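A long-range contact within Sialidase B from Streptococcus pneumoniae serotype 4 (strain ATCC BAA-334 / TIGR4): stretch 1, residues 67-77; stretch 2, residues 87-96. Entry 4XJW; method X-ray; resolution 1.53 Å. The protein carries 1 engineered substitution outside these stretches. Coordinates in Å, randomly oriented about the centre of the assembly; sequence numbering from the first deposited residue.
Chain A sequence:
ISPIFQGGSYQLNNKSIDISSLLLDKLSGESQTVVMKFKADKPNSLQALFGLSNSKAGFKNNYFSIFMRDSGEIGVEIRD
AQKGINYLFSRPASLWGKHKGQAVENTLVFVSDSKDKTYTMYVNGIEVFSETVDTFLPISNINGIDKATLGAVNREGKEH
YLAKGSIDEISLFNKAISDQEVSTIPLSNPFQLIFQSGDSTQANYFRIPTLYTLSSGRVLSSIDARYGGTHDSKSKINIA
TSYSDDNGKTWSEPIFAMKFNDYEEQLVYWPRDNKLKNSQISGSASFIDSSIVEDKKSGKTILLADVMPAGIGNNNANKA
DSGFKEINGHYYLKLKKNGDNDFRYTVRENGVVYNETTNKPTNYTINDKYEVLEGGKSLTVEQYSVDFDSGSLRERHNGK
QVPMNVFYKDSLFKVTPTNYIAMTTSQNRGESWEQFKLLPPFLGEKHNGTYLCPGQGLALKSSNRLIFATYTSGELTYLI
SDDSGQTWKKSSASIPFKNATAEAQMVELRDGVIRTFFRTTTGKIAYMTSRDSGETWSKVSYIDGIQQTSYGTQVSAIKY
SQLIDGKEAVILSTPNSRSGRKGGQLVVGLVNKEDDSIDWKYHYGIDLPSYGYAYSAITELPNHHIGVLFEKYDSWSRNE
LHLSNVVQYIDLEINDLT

Stretch 1, residues 67-77: FMRDSGEIGVE
Stretch 2 87-96: YLFSRPASLW

The most unusual feature of this contact is Gly75, a strand residue with no room for a side chain. At phi/psi -161/175 it lies 3.8 Å, CA to CA, from Ser90 in a non-hydrogen-bonded antiparallel pair, and an ideal CB would fall 2.8 Å from Ser90 CB, 2.8 Å from Phe89 O and 2.4 Å from Phe67 CZ. The Phe67 ring (chi1 68°, p; chi2 90°) occupies this side of the sheet, with Phe67 CE2 3.5 Å from Leu88 CD1 and Phe67 CZ 4.2 Å from Ser90 CB, both approached obliquely.

Strands 74-77 and 87-91 run antiparallel, their axes at 173° and 4.6 Å apart at closest approach. Two hydrogen-bonded pairs set the register. Ile74 N donates to Arg91 O (3.2 Å) and Arg91 N to Ile74 O (3.0 Å); Val76 N donates to Phe89 O (2.8 Å) and Phe89 N to Val76 O (3.0 Å). The non-hydrogen-bonded pair Glu77-Leu88 follows, with CA atoms 4.6 Å apart and Glu77 CA 3.3 Å from Tyr87 O in a CA-H...O contact. Glu77 OE1 and Tyr87 O also accept from one water, at 2.8 and 3.0 Å respectively.

Ile74, Val76, Phe89 and Arg91 share one face of the sheet. There Val76 CG2 (chi1 m) meets the edge of the Phe89 ring (chi1 m, chi2 -62°), 3.9 Å from Phe89 CD2. Ile74 (chi1 t, chi2 p) places CG2 3.6 Å from Ser94 CB.

Before the strand, a type I turn from Arg69 to Gly72 closes the hairpin between 67-69 and 74-77. Gly72 adopts 100/1, angles at which a CB would jam against the preceding carbonyl. Its O accepts from Ser94 N (2.9 Å), tying the turn to the loop beyond Arg91. A water extends the link, donating to Ser71 O (2.8 Å) and accepting from Ala93 N (2.8 Å); Ala93 is at 49/53. Leu95 (chi1 m, chi2 t), pointing toward the first stretch, has the largest covered area: Leu95 CD1 lies 3.6 Å from Met68 CE, and Leu95 CD2 4.3 Å from Ile74 CD1.

Glu73 (chi1 t, chi2 t, chi3 -43°) joins polar groups of both stretches: its OE2 forms a salt bridge with Arg69 NE (3.2 Å) and accepts a weak hydrogen bond from Ser90 OG (3.5 Å). Arg91 (chi1 t, chi2 t, chi3 p) braces its own loop, from NE to Pro92 O (3.0 Å) and from NH2 to Ala93 O (2.9 Å).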

# COMPACT_ATOMS: atom_id res chain seq x y z
N PHE A 67 -9.10 8.33 22.82
CA PHE A 67 -10.22 7.48 22.40
C PHE A 67 -9.86 6.60 21.21
O PHE A 67 -8.85 6.82 20.53
CB PHE A 67 -11.46 8.32 22.08
CG PHE A 67 -11.31 9.19 20.85
CD1 PHE A 67 -11.66 8.71 19.59
CD2 PHE A 67 -10.81 10.48 20.96
CE1 PHE A 67 -11.51 9.49 18.46
CE2 PHE A 67 -10.67 11.29 19.83
CZ PHE A 67 -11.01 10.78 18.57
N MET A 68 -10.71 5.60 20.97
CA MET A 68 -10.61 4.77 19.78
C MET A 68 -12.00 4.52 19.21
O MET A 68 -13.02 4.76 19.86
CB MET A 68 -9.94 3.43 20.07
CG MET A 68 -10.71 2.57 21.06
SD MET A 68 -9.98 0.94 21.30
CE MET A 68 -10.49 0.09 19.81
N ARG A 69 -12.02 4.01 17.98
CA ARG A 69 -13.26 3.63 17.32
C ARG A 69 -13.15 2.19 16.87
O ARG A 69 -12.04 1.66 16.74
CB ARG A 69 -13.53 4.52 16.10
CG ARG A 69 -13.80 5.98 16.43
CD ARG A 69 -14.24 6.74 15.18
NE ARG A 69 -14.45 8.16 15.45
CZ ARG A 69 -15.60 8.70 15.86
NH1 ARG A 69 -16.67 7.93 16.05
NH2 ARG A 69 -15.68 10.00 16.09
N ASP A 70 -14.29 1.55 16.64
CA ASP A 70 -14.26 0.15 16.24
C ASP A 70 -13.78 -0.05 14.79
O ASP A 70 -13.72 -1.17 14.30
CB ASP A 70 -15.60 -0.55 16.50
CG ASP A 70 -16.73 -0.03 15.63
OD1 ASP A 70 -16.49 0.88 14.82
OD2 ASP A 70 -17.86 -0.54 15.78
N SER A 71 -13.43 1.05 14.13
CA SER A 71 -12.80 1.04 12.81
C SER A 71 -11.30 0.88 12.95
O SER A 71 -10.61 0.63 11.97
CB SER A 71 -13.05 2.37 12.12
OG SER A 71 -12.44 3.42 12.86
N GLY A 72 -10.80 1.05 14.17
CA GLY A 72 -9.37 1.01 14.41
C GLY A 72 -8.74 2.39 14.51
O GLY A 72 -7.52 2.50 14.70
N GLU A 73 -9.55 3.44 14.39
CA GLU A 73 -9.08 4.81 14.55
C GLU A 73 -8.65 5.08 15.99
O GLU A 73 -9.27 4.57 16.93
CB GLU A 73 -10.20 5.78 14.14
CG GLU A 73 -9.92 7.26 14.38
CD GLU A 73 -11.05 8.12 13.86
OE1 GLU A 73 -11.53 7.83 12.75
OE2 GLU A 73 -11.47 9.05 14.58
N ILE A 74 -7.60 5.87 16.17
CA ILE A 74 -7.19 6.35 17.49
C ILE A 74 -7.19 7.87 17.46
O ILE A 74 -6.91 8.48 16.42
CB ILE A 74 -5.78 5.83 17.87
CG1 ILE A 74 -5.52 5.94 19.38
CG2 ILE A 74 -4.70 6.58 17.11
CD1 ILE A 74 -6.28 4.91 20.21
N GLY A 75 -7.51 8.51 18.59
CA GLY A 75 -7.49 9.95 18.64
C GLY A 75 -7.41 10.50 20.04
O GLY A 75 -7.42 9.74 21.03
N VAL A 76 -7.29 11.82 20.12
CA VAL A 76 -7.37 12.53 21.39
C VAL A 76 -8.29 13.75 21.25
O VAL A 76 -8.45 14.31 20.16
CB VAL A 76 -6.01 13.04 21.92
CG1 VAL A 76 -5.08 11.87 22.23
CG2 VAL A 76 -5.38 14.01 20.94
N GLU A 77 -8.87 14.14 22.38
CA GLU A 77 -9.57 15.40 22.51
C GLU A 77 -8.87 16.20 23.60
O GLU A 77 -8.45 15.63 24.61
CB GLU A 77 -11.01 15.16 22.92
CG GLU A 77 -11.86 14.46 21.92
CD GLU A 77 -13.31 14.77 22.17
OE1 GLU A 77 -13.76 15.88 21.78
OE2 GLU A 77 -13.99 13.93 22.79
N TYR A 87 -9.57 20.94 20.73
CA TYR A 87 -8.75 20.22 19.78
C TYR A 87 -9.21 18.78 19.65
O TYR A 87 -9.55 18.13 20.64
CB TYR A 87 -7.29 20.26 20.22
CG TYR A 87 -6.65 21.64 20.18
CD1 TYR A 87 -7.04 22.58 19.23
CD2 TYR A 87 -5.67 21.98 21.10
CE1 TYR A 87 -6.45 23.84 19.20
CE2 TYR A 87 -5.07 23.23 21.07
CZ TYR A 87 -5.47 24.15 20.12
OH TYR A 87 -4.88 25.40 20.10
N LEU A 88 -9.25 18.29 18.42
CA LEU A 88 -9.53 16.89 18.14
C LEU A 88 -8.52 16.45 17.09
O LEU A 88 -8.51 16.98 15.98
CB LEU A 88 -10.96 16.71 17.63
CG LEU A 88 -11.26 15.33 17.03
CD1 LEU A 88 -11.30 14.29 18.10
CD2 LEU A 88 -12.56 15.34 16.23
N PHE A 89 -7.67 15.49 17.46
CA PHE A 89 -6.69 14.92 16.53
C PHE A 89 -6.88 13.42 16.46
O PHE A 89 -7.08 12.78 17.49
CB PHE A 89 -5.26 15.20 16.99
CG PHE A 89 -5.00 16.64 17.28
CD1 PHE A 89 -5.12 17.59 16.27
CD2 PHE A 89 -4.65 17.06 18.55
CE1 PHE A 89 -4.90 18.94 16.53
CE2 PHE A 89 -4.42 18.39 18.81
CZ PHE A 89 -4.54 19.33 17.80
N SER A 90 -6.81 12.86 15.26
CA SER A 90 -7.03 11.43 15.13
C SER A 90 -6.44 10.92 13.83
O SER A 90 -6.12 11.70 12.93
CB SER A 90 -8.52 11.11 15.18
OG SER A 90 -9.15 11.56 13.99
N ARG A 91 -6.27 9.60 13.74
CA ARG A 91 -5.99 8.98 12.46
C ARG A 91 -6.68 7.63 12.37
O ARG A 91 -6.60 6.82 13.30
CB ARG A 91 -4.50 8.79 12.23
CG ARG A 91 -4.19 8.57 10.76
CD ARG A 91 -2.83 7.90 10.57
NE ARG A 91 -2.90 6.45 10.75
CZ ARG A 91 -1.88 5.63 10.54
NH1 ARG A 91 -0.71 6.14 10.16
NH2 ARG A 91 -2.03 4.32 10.72
N PRO A 92 -7.35 7.37 11.24
CA PRO A 92 -7.93 6.04 11.01
C PRO A 92 -6.86 4.93 11.00
O PRO A 92 -5.66 5.23 10.90
CB PRO A 92 -8.53 6.18 9.60
CG PRO A 92 -8.92 7.64 9.54
CD PRO A 92 -7.77 8.34 10.22
N ALA A 93 -7.33 3.69 11.10
CA ALA A 93 -6.51 2.49 10.88
C ALA A 93 -5.20 2.53 11.64
O ALA A 93 -4.13 2.37 11.05
CB ALA A 93 -6.25 2.28 9.38
N SER A 94 -5.27 2.76 12.94
CA SER A 94 -4.06 2.85 13.77
C SER A 94 -3.81 1.64 14.69
O SER A 94 -2.74 1.55 15.30
CB SER A 94 -4.09 4.14 14.59
OG SER A 94 -4.03 5.27 13.74
N LEU A 95 -4.78 0.73 14.79
CA LEU A 95 -4.76 -0.31 15.83
C LEU A 95 -4.81 -1.73 15.29
O LEU A 95 -5.26 -1.97 14.17
CB LEU A 95 -5.98 -0.15 16.75
CG LEU A 95 -6.07 1.14 17.56
CD1 LEU A 95 -7.40 1.19 18.32
CD2 LEU A 95 -4.93 1.24 18.54
N TRP A 96 -4.34 -2.67 16.10
CA TRP A 96 -4.61 -4.09 15.88
C TRP A 96 -5.64 -4.59 16.87
O TRP A 96 -5.77 -4.03 17.98
CB TRP A 96 -3.31 -4.88 16.04
CG TRP A 96 -2.56 -5.03 14.75
CD1 TRP A 96 -1.72 -4.10 14.17
CD2 TRP A 96 -2.57 -6.16 13.86
NE1 TRP A 96 -1.22 -4.60 12.98
CE2 TRP A 96 -1.73 -5.85 12.77
CE3 TRP A 96 -3.24 -7.39 13.88
CZ2 TRP A 96 -1.53 -6.74 11.71
CZ3 TRP A 96 -3.02 -8.28 12.83
CH2 TRP A 96 -2.18 -7.94 11.76
O HOH W 1 -10.04 3.06 10.65
O HOH W 2 -12.52 18.13 20.71